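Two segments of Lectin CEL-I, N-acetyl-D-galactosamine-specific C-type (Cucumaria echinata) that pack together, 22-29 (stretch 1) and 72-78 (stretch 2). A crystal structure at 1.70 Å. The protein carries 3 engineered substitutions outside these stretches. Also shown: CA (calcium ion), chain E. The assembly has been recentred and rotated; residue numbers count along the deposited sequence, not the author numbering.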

# COMPACT_ATOMS: atom_id res chain seq x y z
N LEU A 22 -5.63 21.00 -13.82
CA LEU A 22 -6.97 21.49 -13.75
C LEU A 22 -7.95 20.54 -14.46
O LEU A 22 -7.75 20.13 -15.64
N THR A 23 -9.05 20.16 -13.78
CA THR A 23 -10.03 19.29 -14.36
C THR A 23 -11.40 19.47 -13.61
O THR A 23 -11.51 20.19 -12.63
N THR A 24 -12.42 18.80 -14.12
CA THR A 24 -13.72 18.76 -13.51
C THR A 24 -13.71 17.82 -12.29
O THR A 24 -12.86 16.96 -12.18
N TRP A 25 -14.67 17.98 -11.42
CA TRP A 25 -14.78 17.12 -10.26
C TRP A 25 -14.98 15.66 -10.71
O TRP A 25 -14.34 14.77 -10.17
N GLU A 26 -15.85 15.47 -11.69
CA GLU A 26 -16.17 14.12 -12.18
C GLU A 26 -14.91 13.48 -12.73
O GLU A 26 -14.62 12.31 -12.42
N ASN A 27 -14.10 14.20 -13.49
CA ASN A 27 -12.92 13.57 -14.03
C ASN A 27 -11.84 13.39 -12.96
O ASN A 27 -11.16 12.40 -12.95
N ALA A 28 -11.73 14.34 -12.00
CA ALA A 28 -10.83 14.13 -10.87
C ALA A 28 -11.20 12.82 -10.08
O ALA A 28 -10.33 12.08 -9.65
N HIS A 29 -12.48 12.62 -9.83
CA HIS A 29 -12.98 11.48 -9.12
C HIS A 29 -12.56 10.21 -9.85
O HIS A 29 -11.98 9.29 -9.24
N LEU A 72 -9.08 23.30 -4.97
CA LEU A 72 -8.69 21.89 -4.87
C LEU A 72 -9.92 21.03 -4.66
O LEU A 72 -10.55 21.06 -3.60
N TRP A 73 -10.27 20.20 -5.64
CA TRP A 73 -11.33 19.19 -5.40
C TRP A 73 -11.05 18.24 -4.28
O TRP A 73 -9.93 17.70 -4.16
N ILE A 74 -12.09 18.02 -3.50
CA ILE A 74 -12.13 16.96 -2.50
C ILE A 74 -13.32 16.07 -2.76
O ILE A 74 -14.25 16.41 -3.53
N GLY A 75 -13.39 14.94 -2.06
CA GLY A 75 -14.39 13.94 -2.35
C GLY A 75 -15.79 14.17 -1.80
O GLY A 75 -16.53 13.23 -1.61
N LEU A 76 -16.18 15.43 -1.67
CA LEU A 76 -17.43 15.81 -0.98
C LEU A 76 -18.44 16.23 -2.02
O LEU A 76 -18.14 17.03 -2.91
N TYR A 77 -19.64 15.64 -1.94
CA TYR A 77 -20.67 16.03 -2.91
C TYR A 77 -22.08 15.82 -2.42
O TYR A 77 -22.33 14.97 -1.52
N ASP A 78 -23.04 16.56 -3.01
CA ASP A 78 -24.45 16.39 -2.63
C ASP A 78 -25.40 16.18 -3.82
O ASP A 78 -26.54 16.64 -3.82

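The contact between the two stretches is built on two tryptophans, Trp25 at the start of the helix and Trp73 in the strand, with Tyr77 extending it along the second stretch. CA of Trp25 and CA of Trp73 are 6.3 Å apart, and each of the two indoles donates a hydrogen bond from its ring N-H to a main-chain carbonyl of the opposing stretch.

Trp25 has the largest covered area. Its CA-to-CB bond runs sideways to the second stretch, but with chi1 at t and chi2 at 94° the indole reaches along it. NE1 of Trp25 donates to O of Ile74 (2.9 Å), which lies near the ring plane. The carbonyl of Ile74 also accepts a weak backbone bond from Leu76 N. Further out on the ring, CH2 of Trp25 lies 3.7 Å from CD2 of Tyr77, over the face of the phenol. The tyrosine, chi1 p, points toward the first stretch, and the two rings form an offset stack with planes inclined at 29°.

Trp73 points toward the helix in the m rotamer. Its NE1 donates to O of Thr23 at 2.8 Å in a nearly linear bond, satisfying the indole nitrogen in a buried setting. Trp25 N lies 3.3 Å from the same Trp73 NE1, but both are donors and no bond forms. CB of Trp25 sits over the face of the Trp73 six-membered ring in a CH-pi contact, while the Trp25 indole turns its edge to that face, the planes nearly perpendicular at 88°. Ala28 also points inward, its CB 3.9 Å from CD1 of Trp73.

Within the first stretch, Thr24 (p) caps the helix, its OG1 accepting from Asn27 N (3.1 Å), and Asn27 ND2 donates to Thr23 OG1 (2.7 Å). Beyond the interface, Asp78 binds calcium through OD1 and OD2, each 2.5 Å from the ion, which also coordinates a water and atoms elsewhere in the structure.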

# COMPACT_ATOMS: atom_id res chain seq x y z
CB LEU A 22 -7.02 22.87 -14.45
CG LEU A 22 -7.12 24.23 -13.78
CD1 LEU A 22 -7.81 25.17 -14.78
CD2 LEU A 22 -7.93 24.27 -12.52
CB THR A 23 -9.54 17.77 -14.43
OG1 THR A 23 -10.36 17.05 -15.34
CG2 THR A 23 -9.59 17.08 -13.05
CB THR A 24 -14.78 18.27 -14.48
OG1 THR A 24 -14.42 16.95 -14.94
CG2 THR A 24 -14.90 19.20 -15.68
CB TRP A 25 -15.91 17.53 -9.35
CG TRP A 25 -16.01 16.76 -8.06
CD1 TRP A 25 -15.47 17.09 -6.86
CD2 TRP A 25 -16.72 15.53 -7.85
NE1 TRP A 25 -15.78 16.14 -5.93
CE2 TRP A 25 -16.56 15.19 -6.51
CE3 TRP A 25 -17.49 14.70 -8.65
CZ2 TRP A 25 -17.17 14.04 -5.95
CZ3 TRP A 25 -18.10 13.60 -8.09
CH2 TRP A 25 -17.95 13.29 -6.77
CB GLU A 26 -17.23 14.22 -13.28
CG GLU A 26 -18.32 13.20 -13.11
CD GLU A 26 -18.13 12.01 -13.99
OE1 GLU A 26 -18.95 11.84 -14.94
OE2 GLU A 26 -17.15 11.24 -13.73
CB ASN A 27 -12.36 14.36 -15.18
CG ASN A 27 -11.14 13.69 -15.77
OD1 ASN A 27 -11.23 12.55 -16.28
ND2 ASN A 27 -10.04 14.34 -15.68
CB ALA A 28 -10.83 15.35 -10.00
CB HIS A 29 -14.49 11.59 -9.01
CG HIS A 29 -15.11 10.49 -8.21
ND1 HIS A 29 -16.45 10.22 -8.24
CD2 HIS A 29 -14.59 9.69 -7.26
CE1 HIS A 29 -16.71 9.21 -7.42
NE2 HIS A 29 -15.59 8.86 -6.82
CB LEU A 72 -7.69 21.70 -3.74
CG LEU A 72 -7.14 20.26 -3.52
CD1 LEU A 72 -6.08 19.89 -4.51
CD2 LEU A 72 -6.63 20.03 -2.14
CB TRP A 73 -11.56 18.34 -6.64
CG TRP A 73 -12.08 19.10 -7.87
CD1 TRP A 73 -11.56 19.07 -9.10
CD2 TRP A 73 -13.28 19.90 -7.96
NE1 TRP A 73 -12.30 19.83 -9.97
CE2 TRP A 73 -13.36 20.36 -9.31
CE3 TRP A 73 -14.30 20.30 -7.04
CZ2 TRP A 73 -14.43 21.19 -9.77
CZ3 TRP A 73 -15.32 21.10 -7.49
CH2 TRP A 73 -15.37 21.55 -8.88
CB ILE A 74 -12.09 17.52 -1.04
CG1 ILE A 74 -13.37 18.35 -0.79
CG2 ILE A 74 -10.86 18.38 -0.86
CD1 ILE A 74 -13.46 19.07 0.56
CB LEU A 76 -17.17 16.98 -0.00
CG LEU A 76 -18.25 17.31 1.03
CD1 LEU A 76 -18.30 16.29 2.11
CD2 LEU A 76 -18.02 18.67 1.64
CB TYR A 77 -20.40 15.30 -4.25
CG TYR A 77 -20.72 13.81 -4.38
CD1 TYR A 77 -20.33 12.86 -3.48
CD2 TYR A 77 -21.41 13.35 -5.52
CE1 TYR A 77 -20.65 11.49 -3.64
CE2 TYR A 77 -21.70 12.00 -5.71
CZ TYR A 77 -21.31 11.08 -4.78
OH TYR A 77 -21.60 9.78 -4.94
CB ASP A 78 -24.91 17.55 -1.75
CG ASP A 78 -25.15 18.87 -2.54
OD1 ASP A 78 -24.50 19.13 -3.55
OD2 ASP A 78 -25.97 19.68 -2.12
CA CA E . -25.74 21.30 -3.96
O HOH W 1 -24.84 22.74 -2.34